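Local coordinates for protein DynE8 (Micromonospora chersina, PDB 4AMM) that probably transfers acyl building blocks onto the carrier domain of an iterative enediyne polyketide synthase, of which this chain is the acyltransferase domain with flanking sequence, at residues A[2-7]-A[37-42]; A[366-371]-A[380-385]. One frame throughout, in Å; residues are numbered along the deposited sequence.

Interaction 1 of 2, residues A[2-7]-A[37-42]; sequences DHELVV and DLAAGL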
loop_
_atom_site.group_PDB
_atom_site.type_symbol
_atom_site.label_atom_id
_atom_site.label_comp_id
_atom_site.label_asym_id
_atom_site.label_seq_id
_atom_site.Cartn_x
_atom_site.Cartn_y
_atom_site.Cartn_z
ATOM N N ASP A 2 -1.549 20.951 2.975
ATOM C CA ASP A 2 -0.283 21.303 2.297
ATOM C C ASP A 2 -0.198 20.910 0.811
ATOM O O ASP A 2 0.634 21.410 0.067
ATOM C CB ASP A 2 0.945 20.770 3.068
ATOM C CG ASP A 2 0.949 19.225 3.252
ATOM O OD1 ASP A 2 -0.072 18.544 2.961
ATOM O OD2 ASP A 2 1.994 18.694 3.723
ATOM N N HIS A 3 -1.088 20.015 0.370
ATOM C CA HIS A 3 -1.209 19.771 -1.049
ATOM C C HIS A 3 -2.681 19.991 -1.347
ATOM O O HIS A 3 -3.579 19.678 -0.516
ATOM C CB HIS A 3 -0.856 18.337 -1.478
ATOM C CG HIS A 3 0.606 18.050 -1.508
ATOM N ND1 HIS A 3 1.362 18.028 -0.359
ATOM C CD2 HIS A 3 1.448 17.811 -2.529
ATOM C CE1 HIS A 3 2.623 17.801 -0.676
ATOM N NE2 HIS A 3 2.700 17.643 -1.983
ATOM N N GLU A 4 -2.904 20.553 -2.504
ATOM C CA GLU A 4 -4.233 20.760 -3.031
ATOM C C GLU A 4 -4.475 19.716 -4.106
ATOM O O GLU A 4 -3.546 19.269 -4.802
ATOM C CB GLU A 4 -4.344 22.174 -3.593
ATOM C CG GLU A 4 -5.790 22.488 -3.913
ATOM C CD GLU A 4 -6.666 22.298 -2.632
ATOM O OE1 GLU A 4 -6.689 23.190 -1.748
ATOM O OE2 GLU A 4 -7.228 21.178 -2.482
ATOM N N LEU A 5 -5.746 19.345 -4.320
ATOM C CA LEU A 5 -6.148 18.430 -5.367
ATOM C C LEU A 5 -6.844 19.158 -6.462
ATOM O O LEU A 5 -7.880 19.814 -6.202
ATOM C CB LEU A 5 -7.150 17.427 -4.745
ATOM C CG LEU A 5 -7.827 16.474 -5.751
ATOM C CD1 LEU A 5 -6.800 15.584 -6.491
ATOM C CD2 LEU A 5 -8.832 15.605 -4.927
ATOM N N VAL A 6 -6.340 19.076 -7.694
ATOM C CA VAL A 6 -6.919 19.786 -8.805
ATOM C C VAL A 6 -7.348 18.784 -9.842
ATOM O O VAL A 6 -6.544 17.991 -10.358
ATOM C CB VAL A 6 -5.892 20.728 -9.477
ATOM C CG1 VAL A 6 -6.554 21.429 -10.582
ATOM C CG2 VAL A 6 -5.407 21.689 -8.406
ATOM N N VAL A 7 -8.697 18.692 -10.044
ATOM C CA VAL A 7 -9.221 17.780 -11.031
ATOM C C VAL A 7 -9.945 18.515 -12.128
ATOM O O VAL A 7 -10.519 19.584 -11.864
ATOM C CB VAL A 7 -10.182 16.724 -10.406
ATOM C CG1 VAL A 7 -9.548 15.966 -9.238
ATOM C CG2 VAL A 7 -11.565 17.351 -9.943
ATOM N N ASP A 37 -9.822 28.061 -4.075
ATOM C CA ASP A 37 -11.127 28.356 -4.685
ATOM C C ASP A 37 -11.213 27.807 -6.066
ATOM O O ASP A 37 -12.285 27.200 -6.442
ATOM C CB ASP A 37 -11.395 29.869 -4.721
ATOM C CG ASP A 37 -11.964 30.410 -3.404
ATOM O OD1 ASP A 37 -12.616 29.656 -2.622
ATOM O OD2 ASP A 37 -11.742 31.632 -3.145
ATOM N N LEU A 38 -10.180 27.903 -6.894
ATOM C CA LEU A 38 -10.268 27.349 -8.217
ATOM C C LEU A 38 -10.423 25.837 -8.106
ATOM O O LEU A 38 -11.301 25.263 -8.826
ATOM C CB LEU A 38 -8.988 27.686 -9.014
ATOM C CG LEU A 38 -8.824 27.016 -10.372
ATOM C CD1 LEU A 38 -9.912 27.464 -11.308
ATOM C CD2 LEU A 38 -7.430 27.385 -10.974
ATOM N N ALA A 39 -9.646 25.159 -7.272
ATOM C CA ALA A 39 -9.652 23.680 -7.157
ATOM C C ALA A 39 -11.048 23.265 -6.612
ATOM O O ALA A 39 -11.607 22.236 -7.104
ATOM C CB ALA A 39 -8.543 23.267 -6.207
ATOM N N ALA A 40 -11.593 23.964 -5.655
ATOM C CA ALA A 40 -12.906 23.525 -5.088
ATOM C C ALA A 40 -13.935 23.697 -6.181
ATOM O O ALA A 40 -14.870 22.856 -6.291
ATOM C CB ALA A 40 -13.237 24.320 -3.887
ATOM N N GLY A 41 -13.876 24.772 -6.967
ATOM C CA GLY A 41 -14.839 24.978 -8.056
ATOM C C GLY A 41 -14.709 23.954 -9.096
ATOM O O GLY A 41 -15.756 23.427 -9.631
ATOM N N LEU A 42 -13.502 23.552 -9.509
ATOM C CA LEU A 42 -13.326 22.520 -10.511
ATOM C C LEU A 42 -13.872 21.210 -10.019
ATOM O O LEU A 42 -14.457 20.456 -10.827
ATOM C CB LEU A 42 -11.789 22.394 -10.863
ATOM C CG LEU A 42 -11.310 23.599 -11.695
ATOM C CD1 LEU A 42 -9.723 23.489 -11.731
ATOM C CD2 LEU A 42 -11.848 23.528 -13.086
HETATM O O HOH W 1 -10.177 20.004 -7.956
#
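Helix 32-45 lies beside an outer strand of a four-stranded antiparallel sheet, with Ala-39 and Leu-42 set against Glu-4 to Val-7; this small alpha/beta unit is consistent with the linker that precedes the acyltransferase domain in related synthases. It illustrates how a helix can close the edge of a sheet that strand 52-58 does not take. Strand 4-10 gives its other edge to strand 52-58 through backbone bonds of Glu-4 and Val-6, and the two segment axes approach to 7.3 Å at an angle of 46°. Ala-39 lies at the centre of the contact. Ala-39 CB sits 3.5 Å from Leu-5 O and 3.7 Å from Glu-4 CG, with Val-6 CG2 a little farther off. Further along, Val-6 CG1, anti to its backbone N (chi1 -179°), meets Leu-42 CD1 at 4.0 Å as the two side chains cross obliquely.

Beyond its apolar CG, Glu-4 bends at chi2 and turns its carboxylate back on the strand. Glu-4 OE2 accepts from Leu-5 N at 3.0 Å, on its anti side and 24° out of the carboxylate plane, and also forms a salt bridge with Arg-401; OE1 accepts a bond from Thr-36 of the same helix. An alanine here would probably leave Arg-401 without this charge, Leu-5 N without its side-chain acceptor and a gap beside the Ala-39 methyl.

Between 2-7 and 37-42 themselves no direct hydrogen bond forms; one water bridges them, donating to Leu-5 O and, at 2.8 Å from its oxygen, to Ala-39 O while accepting from Val-7 N. Side chains of Leu-5 and Val-7 reach helix 376-387. The last carbonyl of the segment fares differently: buried Val-7 O has no hydrogen-bonding partner in the model and abuts Leu-42 CB at 3.2 Å.

Interaction 2 of 2, residues A[366-371]-A[380-385]; sequences VSLDAG and AGTAAL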
loop_
_atom_site.group_PDB
_atom_site.type_symbol
_atom_site.label_atom_id
_atom_site.label_comp_id
_atom_site.label_asym_id
_atom_site.label_seq_id
_atom_site.Cartn_x
_atom_site.Cartn_y
_atom_site.Cartn_z
ATOM N N VAL A 366 0.431 4.356 -5.557
ATOM C CA VAL A 366 0.463 5.557 -4.752
ATOM C C VAL A 366 -0.265 5.324 -3.459
ATOM O O VAL A 366 -1.222 4.508 -3.458
ATOM C CB VAL A 366 -0.132 6.716 -5.567
ATOM C CG1 VAL A 366 -1.544 6.453 -5.918
ATOM C CG2 VAL A 366 0.006 8.040 -4.852
ATOM N N SER A 367 0.126 5.906 -2.342
ATOM C CA SER A 367 -0.526 5.644 -1.068
ATOM C C SER A 367 -1.385 6.818 -0.669
ATOM O O SER A 367 -0.968 8.002 -0.756
ATOM C CB SER A 367 0.564 5.417 0.013
ATOM O OG SER A 367 -0.105 5.179 1.246
ATOM N N LEU A 368 -2.572 6.543 -0.145
ATOM C CA LEU A 368 -3.388 7.545 0.509
ATOM C C LEU A 368 -2.764 8.030 1.801
ATOM O O LEU A 368 -3.193 9.095 2.269
ATOM C CB LEU A 368 -4.752 6.925 0.861
ATOM C CG LEU A 368 -5.683 6.826 -0.328
ATOM C CD1 LEU A 368 -6.820 5.884 -0.004
ATOM C CD2 LEU A 368 -6.267 8.227 -0.746
ATOM N N ASP A 369 -1.858 7.258 2.433
ATOM C CA ASP A 369 -1.163 7.693 3.670
ATOM C C ASP A 369 -2.164 8.123 4.733
ATOM O O ASP A 369 -2.135 9.230 5.225
ATOM C CB ASP A 369 -0.089 8.709 3.360
ATOM C CG ASP A 369 0.884 8.884 4.499
ATOM O OD1 ASP A 369 0.871 8.089 5.501
ATOM O OD2 ASP A 369 1.711 9.834 4.358
ATOM N N ALA A 370 -3.134 7.249 4.991
ATOM C CA ALA A 370 -4.256 7.563 5.901
ATOM C C ALA A 370 -3.755 7.790 7.344
ATOM O O ALA A 370 -2.942 7.029 7.849
ATOM C CB ALA A 370 -5.319 6.456 5.897
ATOM N N GLY A 371 -4.234 8.862 7.945
ATOM C CA GLY A 371 -3.808 9.265 9.296
ATOM C C GLY A 371 -2.569 10.140 9.359
ATOM O O GLY A 371 -2.113 10.471 10.460
ATOM N N ALA A 380 -2.792 12.851 -3.473
ATOM C CA ALA A 380 -2.302 12.083 -4.601
ATOM C C ALA A 380 -3.110 10.802 -4.851
ATOM O O ALA A 380 -3.376 10.423 -5.975
ATOM C CB ALA A 380 -0.763 11.767 -4.386
ATOM N N GLY A 381 -3.449 10.097 -3.791
ATOM C CA GLY A 381 -4.264 8.913 -3.867
ATOM C C GLY A 381 -5.651 9.251 -4.389
ATOM O O GLY A 381 -6.169 8.455 -5.185
ATOM N N THR A 382 -6.239 10.370 -3.990
ATOM C CA THR A 382 -7.586 10.679 -4.485
ATOM C C THR A 382 -7.470 11.114 -5.929
ATOM O O THR A 382 -8.347 10.781 -6.770
ATOM C CB THR A 382 -8.238 11.743 -3.626
ATOM O OG1 THR A 382 -8.274 11.257 -2.257
ATOM C CG2 THR A 382 -9.673 11.960 -4.034
ATOM N N ALA A 383 -6.396 11.821 -6.330
ATOM C CA ALA A 383 -6.199 12.191 -7.743
ATOM C C ALA A 383 -6.081 10.915 -8.556
ATOM O O ALA A 383 -6.678 10.848 -9.678
ATOM C CB ALA A 383 -4.852 13.015 -7.900
ATOM N N ALA A 384 -5.369 9.886 -8.131
ATOM C CA ALA A 384 -5.219 8.665 -8.832
ATOM C C ALA A 384 -6.604 8.009 -9.005
ATOM O O ALA A 384 -6.933 7.548 -10.123
ATOM C CB ALA A 384 -4.252 7.681 -8.113
ATOM N N LEU A 385 -7.385 7.897 -7.910
ATOM C CA LEU A 385 -8.722 7.236 -8.004
ATOM C C LEU A 385 -9.533 8.028 -9.002
ATOM O O LEU A 385 -10.327 7.370 -9.768
ATOM C CB LEU A 385 -9.335 7.282 -6.653
ATOM C CG LEU A 385 -8.688 6.333 -5.598
ATOM C CD1 LEU A 385 -9.189 6.573 -4.227
ATOM C CD2 LEU A 385 -8.993 4.866 -5.937
#
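Val-366 spreads its two methyls over one turn of helix 376-387, CG2 against Ala-380 CB at 3.8 Å and CG1 against Ala-384 CB at 3.7 Å. With chi1 at 62°, CG1 lies between the backbone N and the carbonyl carbon, and the fork thereby spans two alanines four residues apart. Strand 365-367 is an edge strand of the parallel sheet in the acyltransferase core, bonded through its backbone to strand 344-347; the helix comes next in the chain and packs back on it.

Between the alanines, Gly-381 brings the backbones close. Leu-368 CD2 rests on Gly-381 CA at 3.8 Å and also approaches Thr-382 OG1; a CB on the glycine would collide with that methyl. At the strand's end an ST turn redirects the chain: Ser-367 OG accepts from Asp-369 N at 3.0 Å and is bonded to Gly-351 O as well.

Thr-382 OG1 pairs with Met-378 O and Trp-161 NE1. With no hydrogen bond crossing between the segments, the contact depends on the fit of methyls against small helix residues.

In the fold
Interactions 1 and 2 follow one another along the chain, yet their centres lie only about 15 Å apart. Helix 376-387 is the common element: the side that bears Thr-382 and Ala-383 meets Leu-5 of interaction 1, with Leu-5 CD1 3.5 Å from Ala-383 CB and Leu-5 CD2 3.8 Å from Thr-382 CG2. The helix thus joins the N-terminal antiparallel sheet to the parallel sheet of the acyltransferase core. In that core strands 99-103 and 344-347 separate strand 365-367 from strand 171-174, whose end carries a GxSxG pattern that is probably the nucleophile elbow; interaction 2 therefore belongs to the sheet's far margin.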